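Local coordinates for endolysin B (Mycobacterium phage D29, PDB 3HC7), which hydrolyses the ester link between mycolic acids and arabinogalactan in the mycobacterial cell wall, helping to lyse the host and release phage particles, at residues 140-148 and 181-189. Sequence-based numbering, arbitrary orientation.
Sequences TLGILEDRL and VAIGRIVMK
The loop that follows strand 140-141 turns past one side of helix 179-189, Leu-144 and Arg-185 bringing the two backbones nearest, with 6.4 Å between their CA atoms. The CB of Ile-143 is directed toward the helix. Its CG1, placed anti to the backbone N (chi1 -172°), lies 3.7 Å from CG of Arg-185, and the extended chain carries CD1 over Gly-184, to 3.6 Å from the carbonyl O of Val-181. Gly-184, with no side chain, lets this methyl lie against the helix backbone, and the long arm of isoleucine reaches it while the CG2 branch turns to SD of Met-188, 4.1 Å away. Beside it, Leu-144 turns its CD2 methyl onto CE of Met-188, a tight 3.5 Å contact; both residues also pack on Ile-86 of helix 83-96. Arg-185 combines an apolar stem with a polar head. NH1 donates to O of Ile-143 at 3.0 Å (N-H...O angle 155°), the acceptor close to the guanidinium plane, while NH2 is taken by O of Leu-176. Glu-145 crosses the arginine and lays its CG over one guanidinium face; carboxylate and guanidinium are stacked, 17° apart, with OE1 well out of the guanidinium plane, and the long salt bridge to NE, 3.9 Å, is one of charge alone. The long side chain of Lys-189 adds a weak hydrogen-bonded salt bridge, NZ to OE1 of Glu-145 at 3.3 Å. Within the loop, NE and NH2 of Arg-147 both donate to O of Gly-142, a side-on grip across the turn. The contact thus grades from a buried apolar seam to a charged side where Glu-145 and Lys-189 are exposed and Arg-185 is buried; two positive charges would be expected to stabilise the ionised carboxylate, and Arg-185 links helix 179-189 to two loops of this α/β-hydrolase fold.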
ATOM      1  N   THR A 140      14.876   3.740   7.884  1.00 61.98           N
ATOM      2  CA  THR A 140      14.068   3.892   6.678  1.00 62.38           C
ATOM      3  C   THR A 140      12.569   3.931   6.963  1.00 55.31           C
ATOM      4  O   THR A 140      12.091   3.447   7.998  1.00 49.68           O
ATOM      5  CB  THR A 140      14.357   2.798   5.621  1.00 60.35           C
ATOM      6  OG1 THR A 140      13.887   1.530   6.089  1.00 61.19           O
ATOM      7  CG2 THR A 140      15.843   2.716   5.318  1.00 59.78           C
ATOM      8  N   LEU A 141      11.839   4.513   6.021  1.00 45.19           N
ATOM      9  CA  LEU A 141      10.391   4.636   6.111  1.00 44.13           C
ATOM     10  C   LEU A 141       9.763   4.628   4.722  1.00 46.11           C
ATOM     11  O   LEU A 141      10.461   4.474   3.716  1.00 50.18           O
ATOM     12  CB  LEU A 141       9.999   5.923   6.839  1.00 45.36           C
ATOM     13  CG  LEU A 141      10.909   7.142   6.690  1.00 49.13           C
ATOM     14  CD1 LEU A 141      11.311   7.369   5.251  1.00 51.34           C
ATOM     15  CD2 LEU A 141      10.225   8.371   7.265  1.00 41.96           C
ATOM     16  N   GLY A 142       8.444   4.789   4.675  1.00 38.78           N
ATOM     17  CA  GLY A 142       7.754   4.919   3.411  1.00 38.65           C
ATOM     18  C   GLY A 142       8.086   6.253   2.770  1.00 38.36           C
ATOM     19  O   GLY A 142       8.263   7.268   3.446  1.00 31.62           O
ATOM     20  N   ILE A 143       8.171   6.258   1.448  1.00 35.93           N
ATOM     21  CA  ILE A 143       8.436   7.491   0.727  1.00 30.75           C
ATOM     22  C   ILE A 143       7.369   8.578   0.951  1.00 37.14           C
ATOM     23  O   ILE A 143       7.702   9.765   1.054  1.00 37.70           O
ATOM     24  CB  ILE A 143       8.586   7.204  -0.771  1.00 35.52           C
ATOM     25  CG1 ILE A 143       9.068   8.453  -1.502  1.00 34.39           C
ATOM     26  CG2 ILE A 143       7.276   6.661  -1.334  1.00 31.46           C
ATOM     27  CD1 ILE A 143       9.347   8.234  -2.973  1.00 30.48           C
ATOM     28  N   LEU A 144       6.095   8.186   1.029  1.00 33.12           N
ATOM     29  CA  LEU A 144       4.991   9.161   1.090  1.00 33.01           C
ATOM     30  C   LEU A 144       4.999   9.994   2.370  1.00 33.08           C
ATOM     31  O   LEU A 144       5.248   9.468   3.442  1.00 34.48           O
ATOM     32  CB  LEU A 144       3.641   8.460   0.952  1.00 28.24           C
ATOM     33  CG  LEU A 144       3.307   7.832  -0.400  1.00 34.17           C
ATOM     34  CD1 LEU A 144       2.021   7.039  -0.293  1.00 32.54           C
ATOM     35  CD2 LEU A 144       3.180   8.896  -1.489  1.00 30.92           C
ATOM     36  N   GLU A 145       4.715  11.289   2.253  1.00 36.92           N
ATOM     37  CA  GLU A 145       4.725  12.197   3.407  1.00 42.47           C
ATOM     38  C   GLU A 145       3.547  11.948   4.353  1.00 31.98           C
ATOM     39  O   GLU A 145       3.626  12.213   5.546  1.00 39.81           O
ATOM     40  CB  GLU A 145       4.714  13.658   2.944  1.00 48.07           C
ATOM     41  CG  GLU A 145       5.921  14.079   2.117  1.00 66.39           C
ATOM     42  CD  GLU A 145       5.613  15.241   1.179  1.00 79.85           C
ATOM     43  OE1 GLU A 145       4.655  15.126   0.381  1.00 82.36           O
ATOM     44  OE2 GLU A 145       6.331  16.267   1.231  1.00 83.79           O
ATOM     45  N   ASP A 146       2.444  11.463   3.796  1.00 34.14           N
ATOM     46  CA  ASP A 146       1.287  11.040   4.574  1.00 37.46           C
ATOM     47  C   ASP A 146       1.460   9.556   4.897  1.00 35.56           C
ATOM     48  O   ASP A 146       0.941   8.695   4.194  1.00 40.95           O
ATOM     49  CB  ASP A 146       0.017  11.257   3.746  1.00 29.19           C
ATOM     50  CG  ASP A 146      -1.253  10.948   4.517  1.00 32.41           C
ATOM     51  OD1 ASP A 146      -1.298  11.204   5.738  1.00 32.60           O
ATOM     52  OD2 ASP A 146      -2.222  10.478   3.885  1.00 34.83           O
ATOM     53  N   ARG A 147       2.215   9.259   5.941  1.00 35.36           N
ATOM     54  CA  ARG A 147       2.540   7.875   6.262  1.00 34.82           C
ATOM     55  C   ARG A 147       1.985   7.492   7.631  1.00 32.77           C
ATOM     56  O   ARG A 147       1.533   8.349   8.404  1.00 31.71           O
ATOM     57  CB  ARG A 147       4.057   7.644   6.212  1.00 32.49           C
ATOM     58  CG  ARG A 147       4.841   8.425   7.262  1.00 36.24           C
ATOM     59  CD  ARG A 147       6.328   8.068   7.252  1.00 39.50           C
ATOM     60  NE  ARG A 147       6.974   8.410   5.983  1.00 41.85           N
ATOM     61  CZ  ARG A 147       7.455   9.616   5.691  1.00 43.80           C
ATOM     62  NH1 ARG A 147       7.368  10.591   6.587  1.00 34.90           N
ATOM     63  NH2 ARG A 147       8.024   9.850   4.507  1.00 36.27           N
ATOM     64  N   LEU A 148       2.014   6.198   7.925  1.00 30.66           N
ATOM     65  CA  LEU A 148       1.457   5.704   9.175  1.00 40.73           C
ATOM     66  C   LEU A 148       2.326   6.136  10.349  1.00 45.59           C
ATOM     67  O   LEU A 148       3.535   6.321  10.204  1.00 47.98           O
ATOM     68  CB  LEU A 148       1.306   4.182   9.120  1.00 42.17           C
ATOM     69  CG  LEU A 148       0.332   3.721   8.030  1.00 33.32           C
ATOM     70  CD1 LEU A 148       0.506   2.257   7.706  1.00 39.04           C
ATOM     71  CD2 LEU A 148      -1.109   4.025   8.427  1.00 36.17           C
ATOM     72  N   VAL A 181      13.953  11.416  -5.205  1.00 31.13           N
ATOM     73  CA  VAL A 181      12.913  10.968  -4.294  1.00 29.33           C
ATOM     74  C   VAL A 181      11.661  11.840  -4.430  1.00 32.93           C
ATOM     75  O   VAL A 181      10.541  11.332  -4.468  1.00 32.05           O
ATOM     76  CB  VAL A 181      13.416  10.944  -2.828  1.00 34.32           C
ATOM     77  CG1 VAL A 181      12.264  10.783  -1.865  1.00 28.64           C
ATOM     78  CG2 VAL A 181      14.428   9.819  -2.637  1.00 36.44           C
ATOM     79  N   ALA A 182      11.849  13.154  -4.522  1.00 27.61           N
ATOM     80  CA  ALA A 182      10.715  14.066  -4.651  1.00 25.27           C
ATOM     81  C   ALA A 182       9.928  13.786  -5.933  1.00 23.02           C
ATOM     82  O   ALA A 182       8.693  13.847  -5.954  1.00 28.23           O
ATOM     83  CB  ALA A 182      11.194  15.520  -4.621  1.00 24.21           C
ATOM     84  N   ILE A 183      10.643  13.490  -7.012  1.00 22.34           N
ATOM     85  CA  ILE A 183       9.974  13.284  -8.289  1.00 27.05           C
ATOM     86  C   ILE A 183       9.223  11.957  -8.274  1.00 22.72           C
ATOM     87  O   ILE A 183       8.113  11.840  -8.799  1.00 25.08           O
ATOM     88  CB  ILE A 183      10.960  13.409  -9.461  1.00 27.28           C
ATOM     89  CG1 ILE A 183      11.363  14.881  -9.609  1.00 31.88           C
ATOM     90  CG2 ILE A 183      10.326  12.891 -10.733  1.00 23.78           C
ATOM     91  CD1 ILE A 183      12.054  15.196 -10.886  1.00 41.72           C
ATOM     92  N   GLY A 184       9.811  10.964  -7.618  1.00 27.47           N
ATOM     93  CA  GLY A 184       9.086   9.741  -7.311  1.00 30.17           C
ATOM     94  C   GLY A 184       7.775   9.983  -6.577  1.00 29.77           C
ATOM     95  O   GLY A 184       6.735   9.407  -6.933  1.00 27.07           O
ATOM     96  N   ARG A 185       7.802  10.823  -5.545  1.00 29.94           N
ATOM     97  CA  ARG A 185       6.556  11.135  -4.830  1.00 31.59           C
ATOM     98  C   ARG A 185       5.595  11.841  -5.767  1.00 30.79           C
ATOM     99  O   ARG A 185       4.403  11.586  -5.751  1.00 23.19           O
ATOM    100  CB  ARG A 185       6.802  12.015  -3.601  1.00 38.09           C
ATOM    101  CG  ARG A 185       6.855  11.259  -2.300  1.00 42.68           C
ATOM    102  CD  ARG A 185       6.749  12.191  -1.102  1.00 34.44           C
ATOM    103  NE  ARG A 185       7.744  13.245  -1.145  1.00 37.65           N
ATOM    104  CZ  ARG A 185       8.943  13.158  -0.586  1.00 32.51           C
ATOM    105  NH1 ARG A 185       9.304  12.058   0.056  1.00 34.25           N
ATOM    106  NH2 ARG A 185       9.781  14.175  -0.671  1.00 44.99           N
ATOM    107  N   ILE A 186       6.119  12.733  -6.604  1.00 26.14           N
ATOM    108  CA  ILE A 186       5.261  13.441  -7.541  1.00 24.56           C
ATOM    109  C   ILE A 186       4.497  12.464  -8.438  1.00 27.58           C
ATOM    110  O   ILE A 186       3.276  12.578  -8.605  1.00 24.47           O
ATOM    111  CB  ILE A 186       6.076  14.434  -8.375  1.00 28.50           C
ATOM    112  CG1 ILE A 186       6.341  15.683  -7.530  1.00 31.27           C
ATOM    113  CG2 ILE A 186       5.341  14.785  -9.666  1.00 19.65           C
ATOM    114  CD1 ILE A 186       7.365  16.611  -8.109  1.00 32.29           C
ATOM    115  N   VAL A 187       5.224  11.504  -9.003  1.00 29.20           N
ATOM    116  CA  VAL A 187       4.640  10.499  -9.889  1.00 25.66           C
ATOM    117  C   VAL A 187       3.528   9.700  -9.198  1.00 32.59           C
ATOM    118  O   VAL A 187       2.440   9.489  -9.748  1.00 30.60           O
ATOM    119  CB  VAL A 187       5.736   9.553 -10.449  1.00 27.37           C
ATOM    120  CG1 VAL A 187       5.131   8.288 -11.001  1.00 29.94           C
ATOM    121  CG2 VAL A 187       6.505  10.261 -11.526  1.00 30.82           C
ATOM    122  N   MET A 188       3.788   9.281  -7.974  1.00 26.31           N
ATOM    123  CA  MET A 188       2.790   8.527  -7.228  1.00 27.10           C
ATOM    124  C   MET A 188       1.525   9.321  -6.856  1.00 26.31           C
ATOM    125  O   MET A 188       0.439   8.742  -6.767  1.00 29.16           O
ATOM    126  CB  MET A 188       3.417   7.907  -5.994  1.00 22.27           C
ATOM    127  CG  MET A 188       4.346   6.753  -6.311  1.00 31.99           C
ATOM    128  SD  MET A 188       5.129   6.143  -4.814  1.00 71.00           S
ATOM    129  CE  MET A 188       3.764   6.254  -3.674  1.00 36.32           C
ATOM    130  N   LYS A 189       1.655  10.633  -6.649  1.00 25.84           N
ATOM    131  CA  LYS A 189       0.507  11.463  -6.243  1.00 28.68           C
ATOM    132  C   LYS A 189      -0.239  12.159  -7.388  1.00 31.02           C
ATOM    133  O   LYS A 189      -1.318  12.716  -7.186  1.00 26.95           O
ATOM    134  CB  LYS A 189       0.970  12.528  -5.243  1.00 34.05           C
ATOM    135  CG  LYS A 189       1.538  11.960  -3.960  1.00 39.42           C
ATOM    136  CD  LYS A 189       2.451  12.962  -3.281  1.00 49.57           C
ATOM    137  CE  LYS A 189       1.722  14.246  -2.911  1.00 56.03           C
ATOM    138  NZ  LYS A 189       2.625  15.169  -2.161  1.00 61.02           N
TER